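Side-chain contacts in hypothetical protein Atu1540 (Agrobacterium tumefaciens str. C58, PDB 2HWJ), which is of unknown function but belongs to a family of putative ParB-like nucleases, so a role in acting on nucleic acid is possible though unproven: residues A[160-163]-A[164-168]; A[184-187]-A[188-192]; A[25-28]-A[29-33]; A[172-175]-A[176-180]; A[117-120]-A[121-125]. All coordinates share one frame; numbering follows the deposited sequence.

In the fold
Along the chain the contacts follow in the order 3, 5, 1, 4, 2. Interaction 3 opens helix 26-37, directly after strand 23-24, and interaction 5 is a loop turn between helix 96-105 and strand 132-133. The other three belong to the C-terminal helices: interaction 1 on helix 157-166, interaction 4 at the junction of helices 171-176 and 178-189, interaction 2 farther along 178-189. The centres of interactions 1 and 2 are about 11 Å apart and their side chains touch, Leu-165 CD2 lying 3.5 Å from Ala-185 CB. Interactions 3 and 4 meet through Arg-27 and Phe-178, which ties helix 26-37 to this helical region. Interaction 5 stands about 30 Å from interaction 2, centre to centre.

Interaction 1 (A[160-163]-A[164-168]); sequences GWAD and FLRRR
Phe-164 N and Leu-165 N bond back to Gly-160 O and Trp-161 O in regular alpha-helical steps, the second at 2.9 Å between Leu-165 N and Trp-161 O, whereas Arg-166 N is shared between a weak bond to Ala-162 O and a 3.0 Å bond to Asp-163 O from above that carbonyl plane, as the helix tightens at its end. One turn along the surface, Asp-163 and Arg-167 form a salt bridge with 2.7 Å between OD1 and NH1. The bond is bent and therefore weak as a hydrogen bond, with the carboxylate and guanidinium planes 72° apart. The bend at chi3 (90°) brings NH1 to the carboxylate, with OD2 at the guanidinium edge. Asp-163 OD2 has a second partner, Ser-101 OG of the second subunit. These are the last turns of helix 157-166 and the residues that leave it; the inner side packs against helices 135-146 and 178-189. There Trp-161 CE3 lies 4.2 Å from Phe-164 CD2, the two rings inclined to each other by 76° without stacking. The indole NE1 is bonded to Pro-198 O, and Tyr-149 stacks on the ring. Arg-168 bends over Phe-164: its guanidinium face covers CE1, and NH1, with the acceptor in the guanidinium plane, gives a 2.8 Å bond to Phe-164 O. Arg-167 N reaches the same oxygen from the opposite face of its carbonyl plane.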
loop_
_atom_site.group_PDB
_atom_site.type_symbol
_atom_site.label_atom_id
_atom_site.label_comp_id
_atom_site.label_asym_id
_atom_site.label_seq_id
_atom_site.Cartn_x
_atom_site.Cartn_y
_atom_site.Cartn_z
ATOM N N GLY A 160 -13.417 10.595 4.940
ATOM C CA GLY A 160 -13.577 9.881 6.216
ATOM C C GLY A 160 -13.733 10.807 7.393
ATOM O O GLY A 160 -14.621 10.644 8.233
ATOM N N TRP A 161 -12.902 11.832 7.412
ATOM C CA TRP A 161 -13.002 12.894 8.411
ATOM C C TRP A 161 -14.288 13.705 8.247
ATOM O O TRP A 161 -14.959 14.026 9.252
ATOM C CB TRP A 161 -11.762 13.785 8.371
ATOM C CG TRP A 161 -10.615 13.089 9.068
ATOM C CD1 TRP A 161 -9.702 12.235 8.510
ATOM C CD2 TRP A 161 -10.346 13.099 10.463
ATOM N NE1 TRP A 161 -8.876 11.757 9.458
ATOM C CE2 TRP A 161 -9.241 12.261 10.673
ATOM C CE3 TRP A 161 -10.919 13.772 11.566
ATOM C CZ2 TRP A 161 -8.671 12.078 11.920
ATOM C CZ3 TRP A 161 -10.363 13.583 12.823
ATOM C CH2 TRP A 161 -9.233 12.741 12.985
ATOM N N ALA A 162 -14.649 14.008 7.002
ATOM C CA ALA A 162 -15.888 14.714 6.780
ATOM C C ALA A 162 -17.098 13.899 7.266
ATOM O O ALA A 162 -17.989 14.433 7.870
ATOM C CB ALA A 162 -16.036 15.104 5.318
ATOM N N ASP A 163 -17.125 12.599 7.030
ATOM C CA ASP A 163 -18.226 11.855 7.544
ATOM C C ASP A 163 -18.238 11.866 9.116
ATOM O O ASP A 163 -19.263 12.068 9.753
ATOM C CB ASP A 163 -18.269 10.467 6.900
ATOM C CG ASP A 163 -19.102 9.463 7.737
ATOM O OD1 ASP A 163 -20.295 9.789 8.059
ATOM O OD2 ASP A 163 -18.597 8.357 8.109
ATOM N N PHE A 164 -17.091 11.714 9.751
ATOM C CA PHE A 164 -17.020 11.801 11.204
ATOM C C PHE A 164 -17.622 13.145 11.668
ATOM O O PHE A 164 -18.544 13.165 12.464
ATOM C CB PHE A 164 -15.554 11.640 11.589
ATOM C CG PHE A 164 -15.246 11.847 13.056
ATOM C CD1 PHE A 164 -15.511 10.867 13.981
ATOM C CD2 PHE A 164 -14.593 12.995 13.491
ATOM C CE1 PHE A 164 -15.182 11.035 15.300
ATOM C CE2 PHE A 164 -14.274 13.154 14.835
ATOM C CZ PHE A 164 -14.578 12.179 15.715
ATOM N N LEU A 165 -17.161 14.267 11.110
ATOM C CA LEU A 165 -17.598 15.525 11.597
ATOM C C LEU A 165 -19.087 15.669 11.314
ATOM O O LEU A 165 -19.796 16.405 12.080
ATOM C CB LEU A 165 -16.823 16.670 11.000
ATOM C CG LEU A 165 -15.303 16.572 11.160
ATOM C CD1 LEU A 165 -14.630 17.305 10.054
ATOM C CD2 LEU A 165 -14.772 17.009 12.553
ATOM N N ARG A 166 -19.616 14.986 10.285
ATOM C CA ARG A 166 -20.906 15.475 9.830
ATOM C C ARG A 166 -21.892 14.913 10.728
ATOM O O ARG A 166 -23.013 15.469 10.822
ATOM C CB ARG A 166 -21.257 15.203 8.386
ATOM C CG ARG A 166 -22.410 14.266 8.100
ATOM C CD ARG A 166 -22.113 13.510 6.740
ATOM N NE ARG A 166 -22.097 14.516 5.674
ATOM C CZ ARG A 166 -21.096 14.769 4.852
ATOM N NH1 ARG A 166 -20.018 14.055 4.863
ATOM N NH2 ARG A 166 -21.226 15.746 3.985
ATOM N N ARG A 167 -21.477 13.863 11.443
ATOM C CA ARG A 167 -22.406 13.233 12.387
ATOM C C ARG A 167 -22.357 13.882 13.772
ATOM O O ARG A 167 -23.048 13.486 14.656
ATOM C CB ARG A 167 -22.139 11.742 12.468
ATOM C CG ARG A 167 -21.714 11.144 11.160
ATOM C CD ARG A 167 -21.312 9.690 11.288
ATOM N NE ARG A 167 -22.486 8.883 11.081
ATOM C CZ ARG A 167 -22.660 8.009 10.095
ATOM N NH1 ARG A 167 -21.720 7.804 9.192
ATOM N NH2 ARG A 167 -23.804 7.330 10.025
ATOM N N ARG A 168 -21.559 14.930 13.911
ATOM C CA ARG A 168 -21.167 15.469 15.207
ATOM C C ARG A 168 -21.153 16.967 15.266
ATOM O O ARG A 168 -21.112 17.516 16.311
ATOM C CB ARG A 168 -19.748 15.029 15.508
ATOM C CG ARG A 168 -19.719 13.672 16.120
ATOM C CD ARG A 168 -18.340 13.121 16.176
ATOM N NE ARG A 168 -18.409 11.703 16.515
ATOM C CZ ARG A 168 -18.573 10.740 15.623
ATOM N NH1 ARG A 168 -18.656 11.075 14.345
ATOM N NH2 ARG A 168 -18.617 9.460 15.996
#

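Interaction 2 (A[184-187]-A[188-192])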
loop_
_atom_site.group_PDB
_atom_site.type_symbol
_atom_site.label_atom_id
_atom_site.label_comp_id
_atom_site.label_asym_id
_atom_site.label_seq_id
_atom_site.Cartn_x
_atom_site.Cartn_y
_atom_site.Cartn_z
ATOM N N GLU A 184 -14.388 23.374 16.906
ATOM C CA GLU A 184 -14.985 22.152 17.386
ATOM C C GLU A 184 -14.314 20.916 16.828
ATOM O O GLU A 184 -14.007 19.999 17.592
ATOM C CB GLU A 184 -16.495 22.127 17.130
ATOM C CG GLU A 184 -17.202 22.586 18.376
ATOM C CD GLU A 184 -18.486 21.788 18.732
ATOM O OE1 GLU A 184 -18.670 20.610 18.244
ATOM O OE2 GLU A 184 -19.294 22.363 19.550
ATOM N N ALA A 185 -14.102 20.914 15.520
ATOM C CA ALA A 185 -13.518 19.809 14.830
ATOM C C ALA A 185 -12.150 19.490 15.403
ATOM O O ALA A 185 -11.728 18.311 15.595
ATOM C CB ALA A 185 -13.365 20.162 13.350
HETATM N N MSE A 186 -11.439 20.574 15.661
HETATM C CA MSE A 186 -10.121 20.495 16.258
HETATM C C MSE A 186 -10.179 19.862 17.681
HETATM O O MSE A 186 -9.348 19.012 18.029
HETATM C CB MSE A 186 -9.504 21.876 16.212
HETATM C CG MSE A 186 -8.134 21.957 16.707
HETATM SE SE MSE A 186 -6.933 20.745 15.756
HETATM C CE MSE A 186 -5.236 21.329 16.650
ATOM N N LYS A 187 -11.168 20.250 18.493
ATOM C CA LYS A 187 -11.375 19.566 19.771
ATOM C C LYS A 187 -11.734 18.077 19.504
ATOM O O LYS A 187 -11.354 17.215 20.299
ATOM C CB LYS A 187 -12.420 20.278 20.596
ATOM C CG LYS A 187 -12.932 19.607 21.810
ATOM C CD LYS A 187 -13.345 20.759 22.787
ATOM C CE LYS A 187 -14.295 20.365 23.917
ATOM N NZ LYS A 187 -15.647 21.003 23.696
ATOM N N LEU A 188 -12.397 17.753 18.392
ATOM C CA LEU A 188 -12.829 16.404 18.283
ATOM C C LEU A 188 -11.677 15.522 17.759
ATOM O O LEU A 188 -11.444 14.396 18.270
ATOM C CB LEU A 188 -14.071 16.291 17.405
ATOM C CG LEU A 188 -15.463 16.701 17.919
ATOM C CD1 LEU A 188 -16.227 17.282 16.776
ATOM C CD2 LEU A 188 -16.293 15.608 18.651
ATOM N N ALA A 189 -10.996 16.023 16.713
ATOM C CA ALA A 189 -9.840 15.355 16.117
ATOM C C ALA A 189 -8.898 14.772 17.212
ATOM O O ALA A 189 -8.485 13.598 17.152
ATOM C CB ALA A 189 -9.117 16.324 15.303
ATOM N N LYS A 190 -8.567 15.606 18.189
ATOM C CA LYS A 190 -7.754 15.238 19.306
ATOM C C LYS A 190 -8.416 14.286 20.299
ATOM O O LYS A 190 -7.794 13.894 21.264
ATOM C CB LYS A 190 -7.374 16.509 20.129
ATOM C CG LYS A 190 -6.473 17.569 19.425
ATOM C CD LYS A 190 -5.178 16.957 18.683
ATOM C CE LYS A 190 -5.244 16.976 17.114
ATOM N NZ LYS A 190 -3.908 17.413 16.589
ATOM N N SER A 191 -9.688 13.985 20.172
ATOM C CA SER A 191 -10.285 13.193 21.227
ATOM C C SER A 191 -10.053 11.758 20.854
ATOM O O SER A 191 -9.807 11.422 19.697
ATOM C CB SER A 191 -11.779 13.485 21.443
ATOM O OG SER A 191 -12.541 12.941 20.357
ATOM N N ARG A 192 -10.109 10.914 21.876
ATOM C CA ARG A 192 -10.062 9.501 21.686
ATOM C C ARG A 192 -11.157 9.012 20.729
ATOM O O ARG A 192 -10.944 8.003 20.069
ATOM C CB ARG A 192 -10.009 8.774 23.026
ATOM C CG ARG A 192 -8.528 8.246 23.326
ATOM C CD ARG A 192 -8.450 7.399 24.594
ATOM N NE ARG A 192 -9.179 8.075 25.671
ATOM C CZ ARG A 192 -9.235 7.651 26.941
ATOM N NH1 ARG A 192 -8.602 6.530 27.301
ATOM N NH2 ARG A 192 -9.907 8.349 27.869
#
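Leu-188 lies over the preceding turn of helix 178-189 near that helix's C-terminal end, and its side chain can be traced outward over the carbonyls of Glu-184 and Ala-185. CB is 3.6 Å from Ala-185 O and also packs on Phe-164 of helix 157-166. With CG anti to its own carbonyl carbon (chi1 -76°), the chain turns back toward the N-terminal side, and CG comes 3.6 Å from Glu-184 O. CD1 continues in the same direction: it stays near that oxygen and ends 4.4 Å from Glu-184 OE1, a loose apolar-to-polar approach rather than a bond. CD2 takes the other branch and packs against the CD of Arg-168. The backbone beneath supplies the helical bonds, of which Ala-189 N to Ala-185 O is almost straight; Leu-188 N is bonded to Glu-184 O and has a weak second acceptor in Ala-185 O. On another flank selenomethionine Met-186 and Lys-190 pass at an angle, with CE 4.1 Å from NZ. The lysine nitrogen is bonded weakly to Gly-147 O. Ala-185 and Ala-189 touch Leu-143 of helix 135-146 and, respectively, Leu-165 and Trp-161 of helix 157-166. Leu-188 O takes two donors from a single residue: Ser-191 N, and Ser-191 OG at 2.8 Å, the hydroxyl lying in the carbonyl plane on a lone pair.

Interaction 3 (A[25-28]-A[29-33])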
loop_
_atom_site.group_PDB
_atom_site.type_symbol
_atom_site.label_atom_id
_atom_site.label_comp_id
_atom_site.label_asym_id
_atom_site.label_seq_id
_atom_site.Cartn_x
_atom_site.Cartn_y
_atom_site.Cartn_z
ATOM N N GLY A 25 -15.746 20.507 -1.622
ATOM C CA GLY A 25 -16.017 21.541 -0.646
ATOM C C GLY A 25 -15.764 22.830 -1.374
ATOM O O GLY A 25 -14.644 23.143 -1.740
ATOM N N PHE A 26 -16.820 23.595 -1.603
ATOM C CA PHE A 26 -16.726 24.766 -2.402
ATOM C C PHE A 26 -15.861 25.742 -1.711
ATOM O O PHE A 26 -15.224 26.539 -2.388
ATOM C CB PHE A 26 -18.097 25.349 -2.582
ATOM C CG PHE A 26 -18.846 24.741 -3.700
ATOM C CD1 PHE A 26 -19.990 25.356 -4.194
ATOM C CD2 PHE A 26 -18.413 23.515 -4.262
ATOM C CE1 PHE A 26 -20.687 24.759 -5.236
ATOM C CE2 PHE A 26 -19.099 22.906 -5.310
ATOM C CZ PHE A 26 -20.216 23.503 -5.810
ATOM N N ARG A 27 -15.815 25.716 -0.375
ATOM C CA ARG A 27 -14.911 26.650 0.309
ATOM C C ARG A 27 -13.458 26.436 -0.155
ATOM O O ARG A 27 -12.731 27.401 -0.355
ATOM C CB ARG A 27 -15.008 26.544 1.842
ATOM C CG ARG A 27 -15.192 27.871 2.530
ATOM C CD ARG A 27 -14.930 27.825 4.030
ATOM N NE ARG A 27 -13.500 27.698 4.312
ATOM C CZ ARG A 27 -12.771 28.576 5.019
ATOM N NH1 ARG A 27 -13.354 29.676 5.527
ATOM N NH2 ARG A 27 -11.455 28.343 5.212
ATOM N N GLU A 28 -13.044 25.159 -0.295
ATOM C CA GLU A 28 -11.696 24.797 -0.704
ATOM C C GLU A 28 -11.547 25.302 -2.155
ATOM O O GLU A 28 -10.582 26.048 -2.456
ATOM C CB GLU A 28 -11.477 23.273 -0.567
ATOM C CG GLU A 28 -9.969 22.744 -0.646
ATOM C CD GLU A 28 -9.677 21.366 0.191
ATOM O OE1 GLU A 28 -10.625 20.525 0.357
ATOM O OE2 GLU A 28 -8.520 21.089 0.657
ATOM N N VAL A 29 -12.534 24.954 -3.022
ATOM C CA VAL A 29 -12.585 25.497 -4.385
ATOM C C VAL A 29 -12.281 27.013 -4.370
ATOM O O VAL A 29 -11.245 27.431 -4.920
ATOM C CB VAL A 29 -13.921 25.234 -5.081
ATOM C CG1 VAL A 29 -14.028 25.976 -6.419
ATOM C CG2 VAL A 29 -14.083 23.795 -5.289
ATOM N N GLU A 30 -13.125 27.818 -3.715
ATOM C CA GLU A 30 -12.922 29.298 -3.628
ATOM C C GLU A 30 -11.514 29.741 -3.161
ATOM O O GLU A 30 -10.910 30.663 -3.762
ATOM C CB GLU A 30 -14.008 29.975 -2.781
ATOM C CG GLU A 30 -15.437 29.864 -3.327
ATOM C CD GLU A 30 -15.607 30.442 -4.739
ATOM O OE1 GLU A 30 -16.042 29.672 -5.676
ATOM O OE2 GLU A 30 -15.307 31.659 -4.920
ATOM N N LEU A 31 -10.973 29.097 -2.118
ATOM C CA LEU A 31 -9.561 29.355 -1.756
ATOM C C LEU A 31 -8.629 29.100 -2.946
ATOM O O LEU A 31 -7.918 30.018 -3.352
ATOM C CB LEU A 31 -9.112 28.605 -0.502
ATOM C CG LEU A 31 -9.871 29.124 0.740
ATOM C CD1 LEU A 31 -9.431 28.350 1.981
ATOM C CD2 LEU A 31 -9.777 30.673 0.959
ATOM N N LYS A 32 -8.665 27.894 -3.549
ATOM C CA LYS A 32 -7.903 27.677 -4.789
ATOM C C LYS A 32 -8.142 28.810 -5.790
ATOM O O LYS A 32 -7.171 29.399 -6.246
ATOM C CB LYS A 32 -8.116 26.303 -5.379
ATOM C CG LYS A 32 -7.218 25.206 -4.776
ATOM C CD LYS A 32 -8.019 23.919 -4.806
ATOM C CE LYS A 32 -7.263 22.663 -4.447
ATOM N NZ LYS A 32 -6.062 22.853 -3.596
ATOM N N ARG A 33 -9.390 29.182 -6.081
ATOM C CA ARG A 33 -9.594 30.231 -7.040
ATOM C C ARG A 33 -8.907 31.562 -6.633
ATOM O O ARG A 33 -8.511 32.346 -7.504
ATOM C CB ARG A 33 -11.051 30.541 -7.160
ATOM C CG ARG A 33 -11.998 29.448 -7.475
ATOM C CD ARG A 33 -12.857 30.083 -8.513
ATOM N NE ARG A 33 -14.220 30.425 -8.196
ATOM C CZ ARG A 33 -14.846 31.436 -8.811
ATOM N NH1 ARG A 33 -14.210 32.180 -9.696
ATOM N NH2 ARG A 33 -16.100 31.722 -8.554
#
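Val-29 N, Glu-30 N, Leu-31 N and Lys-32 N bond in succession to the carbonyl oxygens of Gly-25, Phe-26, Arg-27 and Glu-28, all four nearly straight and with Glu-30 N to Phe-26 O at 2.8 Å. This unbroken i to i+4 series makes the first two turns of helix 26-37, and Gly-25 occupies its N-cap position. Val-29 has CG1 anti to the backbone N (chi1 172°), which turns CG2 back toward the helix start, 3.7 Å from Gly-25 O and 4.5 Å from Phe-26 CD2. Arg-27 and Leu-31 run side by side in the same direction, the arginine bending at chi3 to bring NH2 within 3.8 Å of Leu-31 CD1. Glu-28 and Lys-32 share a flank but do not pair, since 5.2 Å separates OE2 from NZ; the acid instead makes a salt bridge through OE1 to Arg-137. Farther round, Arg-33 NE meets Glu-30 OE1 at 3.2 Å, from above the carboxylate plane, and the same arginine holds Glu-78 through NH1. The helix leaves strand 23-24 and sits against helix 69-77, where His-70 and Ala-74 receive Lys-32 and Lys-77 makes a cation-pi contact with Phe-26, while Arg-27 makes another with the Phe-178 ring of helix 178-189.

Interaction 4 (A[172-175]-A[176-180])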
loop_
_atom_site.group_PDB
_atom_site.type_symbol
_atom_site.label_atom_id
_atom_site.label_comp_id
_atom_site.label_asym_id
_atom_site.label_seq_id
_atom_site.Cartn_x
_atom_site.Cartn_y
_atom_site.Cartn_z
ATOM N N ASP A 172 -25.708 24.162 10.885
ATOM C CA ASP A 172 -25.920 25.509 11.280
ATOM C C ASP A 172 -24.702 26.164 11.953
ATOM O O ASP A 172 -24.545 27.387 11.884
ATOM C CB ASP A 172 -27.203 25.577 12.142
ATOM C CG ASP A 172 -28.459 25.214 11.310
ATOM O OD1 ASP A 172 -28.289 24.993 10.078
ATOM O OD2 ASP A 172 -29.600 25.156 11.851
ATOM N N LEU A 173 -23.827 25.385 12.589
ATOM C CA LEU A 173 -22.651 25.986 13.183
ATOM C C LEU A 173 -21.723 26.324 12.063
ATOM O O LEU A 173 -21.021 27.325 12.095
ATOM C CB LEU A 173 -21.970 25.010 14.119
ATOM C CG LEU A 173 -21.260 25.582 15.372
ATOM C CD1 LEU A 173 -19.764 25.192 15.436
ATOM C CD2 LEU A 173 -21.526 27.137 15.687
ATOM N N LEU A 174 -21.771 25.466 11.060
ATOM C CA LEU A 174 -20.832 25.463 9.957
ATOM C C LEU A 174 -21.113 26.614 9.015
ATOM O O LEU A 174 -20.197 27.101 8.345
ATOM C CB LEU A 174 -20.956 24.167 9.160
ATOM C CG LEU A 174 -19.657 23.479 8.839
ATOM C CD1 LEU A 174 -19.772 22.329 7.828
ATOM C CD2 LEU A 174 -18.608 24.474 8.371
ATOM N N SER A 175 -22.360 27.021 8.894
ATOM C CA SER A 175 -22.567 28.130 8.003
ATOM C C SER A 175 -22.569 29.420 8.789
ATOM O O SER A 175 -22.239 30.465 8.243
ATOM C CB SER A 175 -23.830 27.978 7.171
ATOM O OG SER A 175 -24.768 27.266 7.917
ATOM N N ASP A 176 -22.965 29.331 10.060
ATOM C CA ASP A 176 -22.998 30.460 10.951
ATOM C C ASP A 176 -21.555 30.924 11.108
ATOM O O ASP A 176 -21.237 32.099 10.825
ATOM C CB ASP A 176 -23.508 30.062 12.343
ATOM C CG ASP A 176 -25.066 30.107 12.522
ATOM O OD1 ASP A 176 -25.929 30.377 11.617
ATOM O OD2 ASP A 176 -25.401 29.817 13.687
ATOM N N SER A 177 -20.694 30.009 11.573
ATOM C CA SER A 177 -19.319 30.326 11.861
ATOM C C SER A 177 -18.400 29.166 11.573
ATOM O O SER A 177 -18.248 28.234 12.376
ATOM C CB SER A 177 -19.105 30.780 13.301
ATOM O OG SER A 177 -17.702 31.049 13.499
ATOM N N PHE A 178 -17.759 29.259 10.419
ATOM C CA PHE A 178 -16.812 28.290 9.998
ATOM C C PHE A 178 -15.723 28.034 11.043
ATOM O O PHE A 178 -15.381 26.871 11.343
ATOM C CB PHE A 178 -16.173 28.710 8.678
ATOM C CG PHE A 178 -15.464 27.588 8.023
ATOM C CD1 PHE A 178 -16.189 26.640 7.296
ATOM C CD2 PHE A 178 -14.102 27.388 8.228
ATOM C CE1 PHE A 178 -15.553 25.538 6.694
ATOM C CE2 PHE A 178 -13.466 26.288 7.669
ATOM C CZ PHE A 178 -14.214 25.348 6.878
ATOM N N ASP A 179 -15.169 29.122 11.599
ATOM C CA ASP A 179 -14.008 28.997 12.464
ATOM C C ASP A 179 -14.398 28.366 13.773
ATOM O O ASP A 179 -13.635 27.573 14.295
ATOM C CB ASP A 179 -13.264 30.314 12.606
ATOM C CG ASP A 179 -12.584 30.754 11.277
ATOM O OD1 ASP A 179 -11.661 30.038 10.720
ATOM O OD2 ASP A 179 -12.980 31.840 10.794
ATOM N N ASP A 180 -15.604 28.646 14.258
ATOM C CA ASP A 180 -16.122 27.918 15.399
ATOM C C ASP A 180 -16.436 26.466 15.050
ATOM O O ASP A 180 -16.357 25.596 15.909
ATOM C CB ASP A 180 -17.383 28.555 15.935
ATOM C CG ASP A 180 -17.154 29.927 16.416
ATOM O OD1 ASP A 180 -15.979 30.306 16.603
ATOM O OD2 ASP A 180 -18.143 30.641 16.602
#
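Ser-177 N gives a well-directed bond of 2.8 Å to Leu-173 O, with an N-H...O angle of 161°. Asp-176 N appears to bond to Asp-172 O, but the pairing is doubtful because that oxygen is too close to a neighbour in the model. Past this turn the same serine serves the next helix: its OG accepts from Asp-180 N at 3.3 Å. The hydroxyl is set there by chi1 of 179°, with OG on the side of the serine's carbonyl carbon. Ser-175 OG turns back to its own helix and bonds to Arg-171 O. Ser-177 thus marks a break between two helices: it is the first residue after helix 171-176 to leave helical backbone angles and, by its capping bond, the N-cap of helix 178-189. Apolar side chains meet across the bend. Leu-174 and Phe-178 lie alongside each other and point the same way, the leucine CD2 reaching the CD1 and CE1 side of the ring. Both pack against helix 135-146, the leucine on Pro-135 and Phe-136, the phenylalanine on Leu-139 and Ala-142. Leu-173 also spans the break, its CD1 3.5 Å from Asp-180 O and 4.2 Å from Asp-180 CB, and both leucines touch Ala-181 in the first turn of the second helix.

Interaction 5 (A[117-120]-A[121-125]); sequences LRRQ and SGDIP
Arg-119 and Asp-123 meet through the aliphatic part of the arginine: CD lies 3.3 Å from OD1, whereas NE stays 4.1 Å from OD1, beyond a salt bridge. The guanidinium and carboxylate planes are 67° apart, and at that distance the charges are near but not paired. The arginine bends at chi2 (-105°), which lays CD beside the carboxylate and sends the guanidinium onward, where NH1 has a long, weak ion pair with Asp-113. Asp-123 has CG anti to its carbonyl carbon (chi1 -70°); this swings OD1 back toward the start of the turn, where Gln-120 N donates to it weakly at 3.5 Å. Gln-120 runs extended beyond CG, and its CB is 4.1 Å from the same oxygen. In the backbone, Asp-123 N returns to Gln-120 O at 2.7 Å from above the carbonyl plane, and Ile-124 N bonds in turn to Ser-121 O. Ile-124 itself is buried against Ile-22. Two successive i to i+3 bonds over residues of helical phi and psi are the signature of a short 3-10 turn, here within the loop joining helix 96-105 to strand 132-133.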
loop_
_atom_site.group_PDB
_atom_site.type_symbol
_atom_site.label_atom_id
_atom_site.label_comp_id
_atom_site.label_asym_id
_atom_site.label_seq_id
_atom_site.Cartn_x
_atom_site.Cartn_y
_atom_site.Cartn_z
ATOM N N LEU A 117 -24.362 10.464 1.293
ATOM C CA LEU A 117 -25.039 9.228 0.896
ATOM C C LEU A 117 -24.331 8.475 -0.242
ATOM O O LEU A 117 -24.077 9.062 -1.301
ATOM C CB LEU A 117 -26.428 9.572 0.337
ATOM C CG LEU A 117 -27.792 9.257 1.005
ATOM C CD1 LEU A 117 -28.119 7.674 0.969
ATOM C CD2 LEU A 117 -27.986 9.997 2.475
ATOM N N ARG A 118 -24.088 7.177 -0.076
ATOM C CA ARG A 118 -23.770 6.317 -1.236
ATOM C C ARG A 118 -24.828 6.550 -2.311
ATOM O O ARG A 118 -26.018 6.562 -2.051
ATOM C CB ARG A 118 -23.763 4.848 -0.830
ATOM C CG ARG A 118 -23.440 3.845 -1.928
ATOM C CD ARG A 118 -22.567 2.630 -1.447
ATOM N NE ARG A 118 -21.460 2.637 -2.398
ATOM C CZ ARG A 118 -20.147 2.674 -2.186
ATOM N NH1 ARG A 118 -19.574 2.559 -0.999
ATOM N NH2 ARG A 118 -19.382 2.751 -3.252
ATOM N N ARG A 119 -24.395 6.769 -3.521
ATOM C CA ARG A 119 -25.282 6.926 -4.617
ATOM C C ARG A 119 -24.774 6.051 -5.771
ATOM O O ARG A 119 -23.639 5.562 -5.773
ATOM C CB ARG A 119 -25.323 8.401 -4.927
ATOM C CG ARG A 119 -26.389 9.172 -4.153
ATOM C CD ARG A 119 -27.483 9.454 -5.151
ATOM N NE ARG A 119 -28.713 9.830 -4.517
ATOM C CZ ARG A 119 -28.994 11.080 -4.132
ATOM N NH1 ARG A 119 -28.113 12.085 -4.364
ATOM N NH2 ARG A 119 -30.163 11.329 -3.525
ATOM N N GLN A 120 -25.592 5.761 -6.744
ATOM C CA GLN A 120 -25.055 4.933 -7.821
ATOM C C GLN A 120 -24.162 5.611 -8.829
ATOM O O GLN A 120 -24.134 6.836 -8.938
ATOM C CB GLN A 120 -26.155 4.322 -8.573
ATOM C CG GLN A 120 -26.660 3.203 -7.840
ATOM C CD GLN A 120 -27.582 2.450 -8.712
ATOM O OE1 GLN A 120 -27.592 1.196 -8.725
ATOM N NE2 GLN A 120 -28.355 3.203 -9.514
ATOM N N SER A 121 -23.469 4.772 -9.599
ATOM C CA SER A 121 -22.462 5.214 -10.528
ATOM C C SER A 121 -23.051 6.205 -11.525
ATOM O O SER A 121 -22.507 7.291 -11.762
ATOM C CB SER A 121 -21.894 3.985 -11.219
ATOM O OG SER A 121 -20.847 3.449 -10.375
ATOM N N GLY A 122 -24.198 5.846 -12.065
ATOM C CA GLY A 122 -24.901 6.744 -12.918
ATOM C C GLY A 122 -25.120 8.121 -12.315
ATOM O O GLY A 122 -25.203 9.122 -13.056
ATOM N N ASP A 123 -25.198 8.216 -10.984
ATOM C CA ASP A 123 -25.403 9.532 -10.353
ATOM C C ASP A 123 -24.119 10.343 -10.374
ATOM O O ASP A 123 -24.204 11.511 -10.047
ATOM C CB ASP A 123 -25.965 9.439 -8.932
ATOM C CG ASP A 123 -27.439 8.955 -8.902
ATOM O OD1 ASP A 123 -27.810 8.054 -8.081
ATOM O OD2 ASP A 123 -28.259 9.475 -9.692
ATOM N N ILE A 124 -22.953 9.760 -10.768
ATOM C CA ILE A 124 -21.730 10.580 -10.885
ATOM C C ILE A 124 -21.898 11.596 -12.016
ATOM O O ILE A 124 -22.104 11.171 -13.121
ATOM C CB ILE A 124 -20.438 9.837 -11.229
ATOM C CG1 ILE A 124 -20.100 8.662 -10.287
ATOM C CG2 ILE A 124 -19.271 10.831 -11.325
ATOM C CD1 ILE A 124 -20.087 8.998 -8.907
ATOM N N PRO A 125 -21.743 12.917 -11.749
ATOM C CA PRO A 125 -21.882 13.961 -12.765
ATOM C C PRO A 125 -20.969 13.729 -13.938
ATOM O O PRO A 125 -19.852 13.325 -13.729
ATOM C CB PRO A 125 -21.352 15.235 -12.053
ATOM C CG PRO A 125 -20.535 14.775 -10.944
ATOM C CD PRO A 125 -21.267 13.508 -10.476
#